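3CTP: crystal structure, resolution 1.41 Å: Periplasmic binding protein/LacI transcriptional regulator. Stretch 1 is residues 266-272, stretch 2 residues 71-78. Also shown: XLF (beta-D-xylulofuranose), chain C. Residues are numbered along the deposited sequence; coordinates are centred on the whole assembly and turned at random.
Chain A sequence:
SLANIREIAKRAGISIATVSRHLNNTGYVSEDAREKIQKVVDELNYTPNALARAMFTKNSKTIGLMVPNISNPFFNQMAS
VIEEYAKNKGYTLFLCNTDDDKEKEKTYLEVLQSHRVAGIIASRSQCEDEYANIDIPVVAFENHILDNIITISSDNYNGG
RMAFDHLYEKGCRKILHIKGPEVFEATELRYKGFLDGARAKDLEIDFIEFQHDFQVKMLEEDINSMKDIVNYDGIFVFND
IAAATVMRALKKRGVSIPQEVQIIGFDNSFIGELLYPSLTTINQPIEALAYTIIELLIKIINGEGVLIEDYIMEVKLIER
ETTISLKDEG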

ATOM      1  N   PHE A 266      10.835  11.418  -3.721  1.00  7.38           N
ATOM      2  CA  PHE A 266      10.719  11.994  -2.393  1.00  7.46           C
ATOM      3  C   PHE A 266       9.900  11.048  -1.544  1.00  8.05           C
ATOM      4  O   PHE A 266       8.870  10.561  -2.006  1.00  9.01           O
ATOM      5  CB  PHE A 266       9.971  13.342  -2.464  1.00  7.82           C
ATOM      6  CG  PHE A 266      10.314  14.316  -1.347  1.00  8.17           C
ATOM      7  CD1 PHE A 266      11.116  15.426  -1.611  1.00  9.71           C
ATOM      8  CD2 PHE A 266       9.768  14.175  -0.083  1.00  9.17           C
ATOM      9  CE1 PHE A 266      11.408  16.350  -0.608  1.00 10.59           C
ATOM     10  CE2 PHE A 266      10.060  15.088   0.925  1.00  8.10           C
ATOM     11  CZ  PHE A 266      10.895  16.182   0.658  1.00  9.46           C
ATOM     12  N   ASP A 267      10.368  10.817  -0.317  1.00  8.66           N
ATOM     13  CA  ASP A 267       9.680  10.095   0.765  1.00  7.98           C
ATOM     14  C   ASP A 267      10.619   9.109   1.476  1.00  8.52           C
ATOM     15  O   ASP A 267      10.554   8.953   2.689  1.00  9.19           O
ATOM     16  CB  ASP A 267       8.524   9.208   0.307  1.00  8.32           C
ATOM     17  CG  ASP A 267       7.273   9.981  -0.072  1.00 10.91           C
ATOM     18  OD1 ASP A 267       7.112  11.165   0.335  1.00 10.72           O
ATOM     19  OD2 ASP A 267       6.411   9.348  -0.739  1.00 10.94           O
ATOM     20  N   ASN A 268      11.407   8.380   0.690  1.00  8.49           N
ATOM     21  CA  ASN A 268      12.008   7.126   1.169  1.00  7.98           C
ATOM     22  C   ASN A 268      10.925   6.173   1.664  1.00 10.02           C
ATOM     23  O   ASN A 268      11.010   5.636   2.773  1.00 11.68           O
ATOM     24  CB  ASN A 268      13.040   7.360   2.275  1.00  8.45           C
ATOM     25  CG  ASN A 268      13.909   6.124   2.502  1.00 13.35           C
ATOM     26  OD1 ASN A 268      13.957   5.230   1.653  1.00 13.12           O
ATOM     27  ND2 ASN A 268      14.580   6.059   3.662  1.00 14.92           N
ATOM     28  N   SER A 269       9.925   5.943   0.819  1.00  9.43           N
ATOM     29  CA  SER A 269       8.979   4.861   1.092  1.00  9.59           C
ATOM     30  C   SER A 269       9.478   3.528   0.488  1.00  9.84           C
ATOM     31  O   SER A 269      10.453   3.487  -0.293  1.00  9.89           O
ATOM     32  CB  SER A 269       7.589   5.203   0.554  1.00 11.27           C
ATOM     33  OG  SER A 269       7.593   5.213  -0.866  1.00 11.72           O
ATOM     34  N   PHE A 270       8.843   2.423   0.864  1.00  9.25           N
ATOM     35  CA  PHE A 270       9.468   1.158   0.524  1.00  9.82           C
ATOM     36  C   PHE A 270       9.543   0.884  -0.966  1.00  9.78           C
ATOM     37  O   PHE A 270      10.360   0.079  -1.414  1.00 10.64           O
ATOM     38  CB  PHE A 270       8.809  -0.015   1.286  1.00  9.51           C
ATOM     39  CG  PHE A 270       7.419  -0.381   0.817  1.00  9.89           C
ATOM     40  CD1 PHE A 270       7.245  -1.112  -0.352  1.00 12.89           C
ATOM     41  CD2 PHE A 270       6.299  -0.087   1.608  1.00  9.59           C
ATOM     42  CE1 PHE A 270       5.947  -1.511  -0.793  1.00 12.58           C
ATOM     43  CE2 PHE A 270       5.005  -0.479   1.196  1.00 13.29           C
ATOM     44  CZ  PHE A 270       4.835  -1.190  -0.017  1.00 12.44           C
ATOM     45  N   ILE A 271       8.717   1.556  -1.755  1.00  8.46           N
ATOM     46  CA  ILE A 271       8.704   1.270  -3.189  1.00  9.13           C
ATOM     47  C   ILE A 271      10.037   1.605  -3.846  1.00 10.41           C
ATOM     48  O   ILE A 271      10.426   0.984  -4.851  1.00 10.50           O
ATOM     49  CB  ILE A 271       7.525   2.005  -3.889  1.00  8.33           C
ATOM     50  CG1 ILE A 271       7.330   1.483  -5.313  1.00 11.63           C
ATOM     51  CG2 ILE A 271       7.745   3.494  -3.887  1.00 10.57           C
ATOM     52  CD1 ILE A 271       6.759   0.057  -5.335  1.00 15.45           C
ATOM     53  N   GLY A 272      10.753   2.578  -3.302  1.00  9.73           N
ATOM     54  CA  GLY A 272      12.044   2.971  -3.891  1.00 10.72           C
ATOM     55  C   GLY A 272      13.152   1.929  -3.743  1.00 12.74           C
ATOM     56  O   GLY A 272      14.104   1.889  -4.547  1.00 13.47           O
TER
HETATM   57  O4  XLF C 401       1.766  15.245   0.076  1.00 10.69           O
HETATM   58  C4  XLF C 401       3.043  14.660  -0.188  1.00  9.94           C
HETATM   59  C5  XLF C 401       2.988  14.051  -1.581  1.00  7.80           C
HETATM   60  O5  XLF C 401       2.966  12.632  -1.391  1.00  8.98           O
HETATM   61  C3  XLF C 401       3.298  13.479   0.734  1.00  9.19           C
HETATM   62  O3  XLF C 401       4.289  13.782   1.724  1.00  9.46           O
HETATM   63  C2  XLF C 401       3.781  12.438  -0.238  1.00  9.00           C
HETATM   64  O2  XLF C 401       5.161  12.666  -0.592  1.00  8.32           O
HETATM   65  C1  XLF C 401       3.582  11.024   0.269  1.00  6.89           C
HETATM   66  O1  XLF C 401       3.952  10.096  -0.763  1.00 10.36           O
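Stretch 2, residues 71-78: SNPFFNQM

Stretch 2 opens with S71 and N72 in loop conformation, then turns into a helix at P73 that runs through M78 and continues later in the chain. Backbone bonds Q77 N to P73 O (3.0 Å) and M78 N to F74 O (2.9 Å) hold this turn. Stretch 1 is loop at first and is helical at I271 and G272. The backbones come closest at S269 and F74, whose CA atoms lie 5.0 Å apart.

N72 is the N-cap. Its chi1 is t, which lets OD1 accept from F74 N at 2.9 Å, a backbone NH that the first turn leaves without a partner inside the helix. P73 follows with CB directed toward stretch 1. Its ring meets three residues: P73 CB is 3.6 Å from F270 CE2 and 3.9 Å from S269 OG, and P73 CG is 4.1 Å from I271 CB.

F270 has chi1 p and chi2 77°. Its CB points sideways, but the ring end comes nearer to the helix. P73 CB lies over one face, 3.9 Å from the ring centroid and 23° off the normal, a CH-pi contact. N76, chi1 p, brings OD1 to the ring edge, with N76 OD1 3.6 Å from F270 CE2.

Q77 makes the one direct hydrogen bond between the stretches. Its CB points toward stretch 1, and chi1 m with chi2 t extends the chain so that OE1 reaches F270 N at 2.9 Å. The same oxygen packs on S269, with Q77 OE1 3.3 Å from S269 CA. Q77 NE2 donates to a water at 3.1 Å, and that water donates to N268 O at 2.7 Å.

S269 CB points toward the helix and is 3.7 Å from F74 N. Its chi1 is p, and OG donates to a second water at 2.9 Å. This water in turn donates to N72 OD1 (2.9 Å) and D267 OD2 (2.7 Å), so it links N72 to the side chains of D267 and S269.

D267 has the unusual phi/psi of 135/-44, with chi1 m. Its carboxylate faces the xylulofuranose: XLF O2 donates to D267 OD1 and XLF O1 to D267 OD2, each at 2.6 Å. N72 ND2 donates to XLF O1 at 2.8 Å, so the two stretches share one sugar hydroxyl. F74, chi1 t, places its ring with D267 OD1 over one face, and F74 CD2 is 3.5 Å from XLF C1. D267 OD2 also lies 3.6 Å from F74 CB.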

ATOM      1  N   SER A  71      -2.955   3.023  -0.393  1.00 17.86           N
ATOM      2  CA  SER A  71      -2.266   2.570  -1.654  1.00 16.83           C
ATOM      3  C   SER A  71      -0.944   3.264  -1.967  1.00 14.25           C
ATOM      4  O   SER A  71      -0.105   2.711  -2.675  1.00 14.58           O
ATOM      5  CB  SER A  71      -3.136   2.656  -2.882  1.00 18.43           C
ATOM      6  OG  SER A  71      -3.144   3.955  -3.441  1.00 22.18           O
ATOM      7  N   ASN A  72      -0.725   4.448  -1.408  1.00  9.90           N
ATOM      8  CA  ASN A  72       0.627   5.035  -1.460  1.00  7.75           C
ATOM      9  C   ASN A  72       1.453   4.475  -0.307  1.00  7.93           C
ATOM     10  O   ASN A  72       1.074   4.627   0.857  1.00  9.36           O
ATOM     11  CB  ASN A  72       0.478   6.562  -1.346  1.00  7.96           C
ATOM     12  CG  ASN A  72       1.809   7.276  -1.355  1.00  8.96           C
ATOM     13  OD1 ASN A  72       2.878   6.675  -1.128  1.00 10.44           O
ATOM     14  ND2 ASN A  72       1.762   8.592  -1.641  1.00  8.46           N
ATOM     15  N   PRO A  73       2.539   3.761  -0.633  1.00  8.83           N
ATOM     16  CA  PRO A  73       3.369   3.143   0.396  1.00  8.30           C
ATOM     17  C   PRO A  73       3.704   4.069   1.532  1.00  9.58           C
ATOM     18  O   PRO A  73       3.744   3.647   2.677  1.00 10.01           O
ATOM     19  CB  PRO A  73       4.646   2.775  -0.379  1.00  9.62           C
ATOM     20  CG  PRO A  73       4.095   2.357  -1.712  1.00 12.49           C
ATOM     21  CD  PRO A  73       3.029   3.430  -1.996  1.00  9.81           C
ATOM     22  N   PHE A  74       3.937   5.343   1.249  1.00  7.61           N
ATOM     23  CA  PHE A  74       4.325   6.242   2.338  1.00  8.47           C
ATOM     24  C   PHE A  74       3.198   6.305   3.383  1.00  9.09           C
ATOM     25  O   PHE A  74       3.441   6.287   4.598  1.00  9.68           O
ATOM     26  CB  PHE A  74       4.581   7.668   1.799  1.00  8.24           C
ATOM     27  CG  PHE A  74       4.852   8.667   2.905  1.00  7.61           C
ATOM     28  CD1 PHE A  74       6.105   8.718   3.492  1.00 10.97           C
ATOM     29  CD2 PHE A  74       3.837   9.484   3.372  1.00  9.41           C
ATOM     30  CE1 PHE A  74       6.355   9.615   4.549  1.00 12.98           C
ATOM     31  CE2 PHE A  74       4.057  10.382   4.428  1.00 13.24           C
ATOM     32  CZ  PHE A  74       5.328  10.434   5.015  1.00 12.28           C
ATOM     33  N   PHE A  75       1.955   6.376   2.928  1.00  8.75           N
ATOM     34  CA  PHE A  75       0.879   6.487   3.918  1.00  7.94           C
ATOM     35  C   PHE A  75       0.601   5.175   4.637  1.00  8.92           C
ATOM     36  O   PHE A  75       0.159   5.201   5.801  1.00  9.96           O
ATOM     37  CB  PHE A  75      -0.407   7.048   3.306  1.00  8.86           C
ATOM     38  CG  PHE A  75      -0.297   8.509   2.998  1.00  9.68           C
ATOM     39  CD1 PHE A  75      -0.183   9.432   4.036  1.00  9.56           C
ATOM     40  CD2 PHE A  75      -0.260   8.946   1.695  1.00 10.97           C
ATOM     41  CE1 PHE A  75      -0.031  10.810   3.754  1.00  9.73           C
ATOM     42  CE2 PHE A  75      -0.090  10.305   1.412  1.00  9.73           C
ATOM     43  CZ  PHE A  75       0.003  11.234   2.439  1.00 12.02           C
ATOM     44  N   ASN A  76       0.817   4.047   3.987  1.00  9.02           N
ATOM     45  CA  ASN A  76       0.634   2.838   4.796  1.00  9.22           C
ATOM     46  C   ASN A  76       1.754   2.656   5.809  1.00  9.95           C
ATOM     47  O   ASN A  76       1.523   2.173   6.918  1.00 10.69           O
ATOM     48  CB  ASN A  76       0.290   1.581   3.984  1.00 13.38           C
ATOM     49  CG  ASN A  76       1.352   1.154   3.019  1.00 15.07           C
ATOM     50  OD1 ASN A  76       2.456   0.779   3.446  1.00 21.59           O
ATOM     51  ND2 ASN A  76       0.990   1.048   1.694  1.00 12.08           N
ATOM     52  N   GLN A  77       2.962   3.057   5.503  1.00  9.62           N
ATOM     53  CA  GLN A  77       4.018   2.987   6.499  1.00  9.05           C
ATOM     54  C   GLN A  77       3.782   3.982   7.613  1.00 10.17           C
ATOM     55  O   GLN A  77       3.959   3.673   8.731  1.00 10.06           O
ATOM     56  CB  GLN A  77       5.366   3.279   5.879  1.00  9.87           C
ATOM     57  CG  GLN A  77       5.850   2.199   4.906  1.00 11.08           C
ATOM     58  CD  GLN A  77       7.137   2.559   4.217  1.00 12.64           C
ATOM     59  OE1 GLN A  77       7.142   2.965   3.095  1.00 14.43           O
ATOM     60  NE2 GLN A  77       8.214   2.361   4.890  1.00 11.24           N
ATOM     61  N   MET A  78       3.364   5.183   7.255  1.00  8.74           N
ATOM     62  CA  MET A  78       3.036   6.167   8.289  1.00 10.02           C
ATOM     63  C   MET A  78       1.934   5.628   9.201  1.00  9.40           C
ATOM     64  O   MET A  78       2.000   5.772  10.439  1.00 11.07           O
ATOM     65  CB  MET A  78       2.574   7.501   7.654  1.00 12.51           C
ATOM     66  CG  MET A  78       3.722   8.388   7.251  1.00 17.59           C
ATOM     67  SD  MET A  78       4.344   9.414   8.642  1.00 16.06           S
ATOM     68  CE  MET A  78       2.982  10.574   8.574  1.00  8.64           C
TER
HETATM   69  O   HOH W   1       5.660   7.055  -1.887  1.00 11.82           O
HETATM   70  O   HOH W   2      10.888   3.086   3.586  1.00 19.26           O